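Local coordinates for ABM domain-containing protein (Deinococcus radiodurans, PDB 3E8O), which is of unknown function but, as a dimeric ferredoxin-like alpha/beta protein of the antibiotic biosynthesis monooxygenase family, probably acts as an oxidoreductase, at residues Ala46-Val58 with Leu69-His83. Numbering follows the deposited sequence. Where two conformers were deposited one is given.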
loop_
_atom_site.group_PDB
_atom_site.type_symbol
_atom_site.label_atom_id
_atom_site.label_comp_id
_atom_site.label_asym_id
_atom_site.label_seq_id
_atom_site.Cartn_x
_atom_site.Cartn_y
_atom_site.Cartn_z
ATOM N N ALA A 46 4.760 10.514 12.675
ATOM C CA ALA A 46 5.936 11.391 12.676
ATOM C C ALA A 46 6.342 11.722 11.242
ATOM O O ALA A 46 6.614 12.874 10.905
ATOM C CB ALA A 46 7.089 10.717 13.353
ATOM N N THR A 47 6.334 10.719 10.373
ATOM C CA THR A 47 6.911 10.890 9.028
ATOM C C THR A 47 6.086 11.803 8.173
ATOM O O THR A 47 6.582 12.565 7.342
ATOM C CB THR A 47 7.123 9.540 8.310
ATOM O OG1 THR A 47 7.952 8.713 9.115
ATOM C CG2 THR A 47 7.818 9.732 6.977
ATOM N N ARG A 48 4.795 11.742 8.373
ATOM C CA ARG A 48 3.886 12.581 7.609
ATOM C C ARG A 48 4.160 14.048 7.785
ATOM O O ARG A 48 3.712 14.837 7.000
ATOM C CB ARG A 48 2.433 12.372 8.022
ATOM C CG ARG A 48 1.854 11.155 7.482
ATOM C CD ARG A 48 0.523 10.890 8.154
ATOM N NE ARG A 48 0.147 9.546 7.781
ATOM C CZ ARG A 48 -0.503 8.681 8.542
ATOM N NH1 ARG A 48 -0.803 8.975 9.836
ATOM N NH2 ARG A 48 -0.785 7.491 8.002
ATOM N N GLN A 49 4.826 14.396 8.871
ATOM C CA GLN A 49 5.133 15.793 9.160
ATOM C C GLN A 49 6.380 16.331 8.453
ATOM O O GLN A 49 6.681 17.508 8.500
ATOM C CB GLN A 49 5.353 15.971 10.667
ATOM C CG GLN A 49 4.156 15.559 11.492
ATOM C CD GLN A 49 4.410 15.705 12.937
ATOM O OE1 GLN A 49 4.685 16.807 13.387
ATOM N NE2 GLN A 49 4.317 14.610 13.701
ATOM N N GLU A 50 7.094 15.443 7.806
ATOM C CA GLU A 50 8.372 15.773 7.207
ATOM C C GLU A 50 8.319 16.445 5.865
ATOM O O GLU A 50 7.417 16.230 5.050
ATOM C CB GLU A 50 9.269 14.518 7.133
ATOM C CG GLU A 50 9.633 13.962 8.497
ATOM C CD GLU A 50 10.307 12.598 8.462
ATOM O OE1 GLU A 50 10.881 12.223 7.409
ATOM O OE2 GLU A 50 10.250 11.888 9.520
ATOM N N ASP A 51 9.336 17.262 5.637
ATOM C CA ASP A 51 9.501 17.909 4.360
ATOM C C ASP A 51 9.444 16.865 3.228
ATOM O O ASP A 51 10.131 15.835 3.262
ATOM C CB ASP A 51 10.874 18.638 4.288
ATOM C CG ASP A 51 10.990 19.819 5.248
ATOM O OD1 ASP A 51 9.922 20.344 5.709
ATOM O OD2 ASP A 51 12.163 20.237 5.511
ATOM N N GLY A 52 8.637 17.172 2.238
ATOM C CA GLY A 52 8.551 16.345 1.056
ATOM C C GLY A 52 7.719 15.099 1.164
ATOM O O GLY A 52 7.592 14.398 0.182
ATOM N N CYS A 53 7.167 14.800 2.354
ATOM C CA CYS A 53 6.348 13.604 2.534
ATOM C C CYS A 53 4.943 13.886 2.064
ATOM O O CYS A 53 4.198 14.649 2.708
ATOM C CB CYS A 53 6.353 13.100 3.974
ATOM S SG CYS A 53 5.468 11.562 4.096
ATOM N N LEU A 54 4.575 13.251 0.953
ATOM C CA LEU A 54 3.240 13.463 0.375
ATOM C C LEU A 54 2.239 12.403 0.824
ATOM O O LEU A 54 1.049 12.633 0.842
ATOM C CB LEU A 54 3.321 13.503 -1.128
ATOM C CG LEU A 54 4.251 14.558 -1.741
ATOM C CD1 LEU A 54 4.437 14.393 -3.229
ATOM C CD2 LEU A 54 3.755 15.973 -1.356
ATOM N N LEU A 55 2.748 11.255 1.215
ATOM C CA LEU A 55 1.905 10.144 1.676
ATOM C C LEU A 55 2.763 9.182 2.480
ATOM O O LEU A 55 3.881 8.867 2.095
ATOM C CB LEU A 55 1.331 9.358 0.503
ATOM C CG LEU A 55 0.293 8.283 0.856
ATOM C CD1 LEU A 55 -1.010 8.891 1.370
ATOM C CD2 LEU A 55 0.050 7.405 -0.369
ATOM N N TYR A 56 2.234 8.715 3.585
ATOM C CA TYR A 56 2.885 7.650 4.385
ATOM C C TYR A 56 1.789 6.874 5.089
ATOM O O TYR A 56 1.156 7.355 6.010
ATOM C CB TYR A 56 3.875 8.233 5.389
ATOM C CG TYR A 56 4.858 7.222 5.926
ATOM C CD1 TYR A 56 4.506 6.334 6.895
ATOM C CD2 TYR A 56 6.182 7.232 5.527
ATOM C CE1 TYR A 56 5.407 5.415 7.392
ATOM C CE2 TYR A 56 7.085 6.347 6.030
ATOM C CZ TYR A 56 6.709 5.436 6.977
ATOM O OH TYR A 56 7.554 4.503 7.531
ATOM N N LEU A 57 1.541 5.683 4.587
ATOM C CA LEU A 57 0.523 4.788 5.108
ATOM C C LEU A 57 1.138 3.464 5.558
ATOM O O LEU A 57 2.017 2.893 4.912
ATOM C CB LEU A 57 -0.511 4.449 4.023
ATOM C CG LEU A 57 -1.290 5.579 3.407
ATOM C CD1 LEU A 57 -2.119 5.073 2.206
ATOM C CD2 LEU A 57 -2.153 6.260 4.433
ATOM N N VAL A 58 0.651 3.003 6.701
ATOM C CA VAL A 58 1.033 1.723 7.236
ATOM C C VAL A 58 -0.235 0.880 7.328
ATOM O O VAL A 58 -1.276 1.354 7.803
ATOM C CB VAL A 58 1.753 1.831 8.575
ATOM C CG1 VAL A 58 3.126 2.504 8.397
ATOM C CG2 VAL A 58 0.933 2.588 9.727
ATOM N N LEU A 69 2.411 -3.528 5.282
ATOM C CA LEU A 69 2.848 -2.742 4.144
ATOM C C LEU A 69 3.112 -1.304 4.585
ATOM O O LEU A 69 2.364 -0.743 5.394
ATOM C CB LEU A 69 1.758 -2.771 3.042
ATOM C CG LEU A 69 1.946 -2.105 1.671
ATOM C CD1 LEU A 69 3.088 -2.740 0.864
ATOM C CD2 LEU A 69 0.625 -2.159 0.848
ATOM N N ILE A 70 4.152 -0.721 4.014
ATOM C CA ILE A 70 4.511 0.664 4.203
ATOM C C ILE A 70 4.488 1.292 2.807
ATOM O O ILE A 70 5.278 0.925 1.922
ATOM C CB ILE A 70 5.879 0.893 4.865
ATOM C CG1 ILE A 70 6.072 0.095 6.162
ATOM C CG2 ILE A 70 6.088 2.367 5.105
ATOM C CD1 ILE A 70 7.432 0.233 6.795
ATOM N N THR A 71 3.586 2.247 2.610
ATOM C CA THR A 71 3.355 2.928 1.337
ATOM C C THR A 71 3.726 4.388 1.487
ATOM O O THR A 71 3.198 5.077 2.346
ATOM C CB THR A 71 1.895 2.780 0.932
ATOM O OG1 THR A 71 1.567 1.393 0.888
ATOM C CG2 THR A 71 1.569 3.469 -0.403
ATOM N N GLU A 72 4.668 4.844 0.661
ATOM C CA GLU A 72 5.128 6.230 0.795
ATOM C C GLU A 72 5.225 6.916 -0.549
ATOM O O GLU A 72 5.640 6.314 -1.512
ATOM C CB GLU A 72 6.547 6.303 1.444
ATOM C CG GLU A 72 6.800 5.334 2.569
ATOM C CD GLU A 72 8.207 5.273 3.097
ATOM O OE1 GLU A 72 8.913 6.310 3.058
ATOM O OE2 GLU A 72 8.599 4.184 3.615
ATOM N N HIS A 73 4.872 8.197 -0.559
ATOM C CA HIS A 73 5.093 9.066 -1.718
ATOM C C HIS A 73 5.905 10.256 -1.255
ATOM O O HIS A 73 5.563 10.901 -0.279
ATOM C CB HIS A 73 3.789 9.584 -2.343
ATOM C CG HIS A 73 2.918 8.526 -2.907
ATOM N ND1 HIS A 73 1.679 8.828 -3.425
ATOM C CD2 HIS A 73 3.070 7.181 -3.016
ATOM C CE1 HIS A 73 1.122 7.708 -3.863
ATOM N NE2 HIS A 73 1.937 6.696 -3.617
ATOM N N TRP A 74 7.023 10.486 -1.925
ATOM C CA TRP A 74 7.970 11.587 -1.634
ATOM C C TRP A 74 8.057 12.509 -2.815
ATOM O O TRP A 74 8.062 12.087 -3.968
ATOM C CB TRP A 74 9.367 11.007 -1.314
ATOM C CG TRP A 74 9.385 10.271 0.002
ATOM C CD1 TRP A 74 9.206 8.929 0.191
ATOM C CD2 TRP A 74 9.505 10.848 1.303
ATOM N NE1 TRP A 74 9.173 8.643 1.535
ATOM C CE2 TRP A 74 9.374 9.802 2.242
ATOM C CE3 TRP A 74 9.696 12.155 1.769
ATOM C CZ2 TRP A 74 9.416 10.014 3.598
ATOM C CZ3 TRP A 74 9.739 12.352 3.129
ATOM C CH2 TRP A 74 9.598 11.308 4.014
ATOM N N ASP A 75 8.219 13.791 -2.535
ATOM C CA ASP A 75 8.250 14.784 -3.611
ATOM C C ASP A 75 9.389 14.541 -4.572
ATOM O O ASP A 75 9.284 14.774 -5.743
ATOM C CB ASP A 75 8.353 16.188 -3.039
ATOM C CG ASP A 75 8.290 17.212 -4.094
ATOM O OD1 ASP A 75 7.202 17.373 -4.694
ATOM O OD2 ASP A 75 9.361 17.789 -4.377
ATOM N N ASN A 76 10.521 14.096 -4.018
ATOM C CA ASN A 76 11.706 13.818 -4.822
ATOM C C ASN A 76 12.628 12.905 -4.049
ATOM O O ASN A 76 12.457 12.668 -2.850
ATOM C CB ASN A 76 12.399 15.104 -5.246
ATOM C CG ASN A 76 12.737 15.982 -4.073
ATOM O OD1 ASN A 76 13.622 15.671 -3.310
ATOM N ND2 ASN A 76 11.966 17.044 -3.868
ATOM N N LEU A 77 13.588 12.348 -4.771
ATOM C CA LEU A 77 14.559 11.434 -4.184
ATOM C C LEU A 77 15.355 12.038 -3.059
ATOM O O LEU A 77 15.625 11.386 -2.061
ATOM C CB LEU A 77 15.529 10.871 -5.214
ATOM C CG LEU A 77 15.040 9.715 -6.040
ATOM C CD1 LEU A 77 16.035 9.427 -7.202
ATOM C CD2 LEU A 77 14.851 8.468 -5.187
ATOM N N GLY A 78 15.672 13.319 -3.195
ATOM C CA GLY A 78 16.459 13.993 -2.176
ATOM C C GLY A 78 15.726 14.041 -0.831
ATOM O O GLY A 78 16.317 13.794 0.234
ATOM N N ALA A 79 14.421 14.313 -0.876
ATOM C CA ALA A 79 13.610 14.358 0.340
ATOM C C ALA A 79 13.549 12.986 0.984
ATOM O O ALA A 79 13.558 12.853 2.222
ATOM C CB ALA A 79 12.224 14.914 0.084
HETATM N N MSE A 80 13.423 11.959 0.163
HETATM C CA MSE A 80 13.386 10.601 0.699
HETATM C C MSE A 80 14.691 10.247 1.379
HETATM O O MSE A 80 14.682 9.701 2.455
HETATM C CB MSE A 80 13.054 9.619 -0.402
HETATM C CG MSE A 80 12.867 8.229 0.127
HETATM SE SE MSE A 80 12.528 6.945 -1.260
HETATM C CE MSE A 80 14.179 7.048 -1.933
ATOM N N HIS A 81 15.799 10.605 0.758
ATOM C CA HIS A 81 17.123 10.337 1.305
ATOM C C HIS A 81 17.329 11.036 2.641
ATOM O O HIS A 81 17.869 10.469 3.601
ATOM C CB HIS A 81 18.223 10.651 0.301
ATOM C CG HIS A 81 18.384 9.552 -0.692
ATOM N ND1 HIS A 81 18.444 9.753 -2.052
ATOM C CD2 HIS A 81 18.389 8.205 -0.507
ATOM C CE1 HIS A 81 18.575 8.582 -2.659
ATOM N NE2 HIS A 81 18.519 7.626 -1.749
ATOM N N THR A 82 16.792 12.238 2.726
ATOM C CA THR A 82 16.864 12.999 3.975
ATOM C C THR A 82 16.108 12.272 5.097
ATOM O O THR A 82 16.591 12.093 6.234
ATOM C CB THR A 82 16.343 14.443 3.763
ATOM O OG1 THR A 82 17.280 15.109 2.917
ATOM C CG2 THR A 82 16.231 15.228 5.095
ATOM N N HIS A 83 14.939 11.778 4.750
ATOM C CA HIS A 83 14.141 10.992 5.660
ATOM C C HIS A 83 14.903 9.747 6.154
ATOM O O HIS A 83 14.909 9.426 7.323
ATOM C CB HIS A 83 12.826 10.538 4.984
ATOM C CG HIS A 83 12.092 9.489 5.740
ATOM N ND1 HIS A 83 11.408 9.729 6.909
ATOM C CD2 HIS A 83 11.920 8.174 5.463
ATOM C CE1 HIS A 83 10.846 8.596 7.316
ATOM N NE2 HIS A 83 11.150 7.639 6.456
HETATM O O HOH W 1 12.586 14.859 3.895
HETATM O O HOH W 2 0.508 0.777 3.380
#
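In this ferredoxin-like fold, segments 53-58 and 69-74 belong to the antiparallel hairpin of strands 53-61 and 67-74, where Leu-57 and Thr-71 exchange a pair of backbone hydrogen bonds. Farther along, a classic beta bulge sets Leu-54 and Leu-55 against His-73, whose carbonyl O accepts from Leu-54 N (2.8 Å) and, at longer range, Leu-55 N. On the face bearing Leu-55, Leu-57, Thr-71 and His-73, Leu-55 CD2 sits over the centre of the His-73 imidazole in a CH-pi contact, 3.7 Å from its centroid; that imidazole also meets His-23 of the second subunit edge-to-face. On the other face, the extended chi1 of Cys-53 (-175°), which puts SG opposite the backbone N, carries the sulfur over the rim of the Trp-74 indole, 4.3 Å from the six-membered-ring centroid; CA of selenomethionine Met-80 lies near the rim of the opposite face. Trp-74 NE1, with the acceptor in the indole plane, donates to the anti side of Glu-72 OE1 (2.8 Å). The Glu-72 carboxylate runs alongside the Tyr-56 phenol, the planes 41° apart, with CD 3.3 Å from Tyr-56 CE2. His-83, from helix 77-84, turns ND1 to the syn side of Glu-50 OE1 (2.6 Å), while Thr-47 CG2 packs 3.3 Å from His-83 CE1. This short His-carboxylate bond probably helps to set the imidazole's rotation, with NE2 turned toward an unidentified ligand, one oxygen of which bonds to both NE2 and Tyr-56 OH. Glu-50 and Trp-74 would thus help to orient His-83 and Glu-72, consistent with a small-molecule pocket at this place.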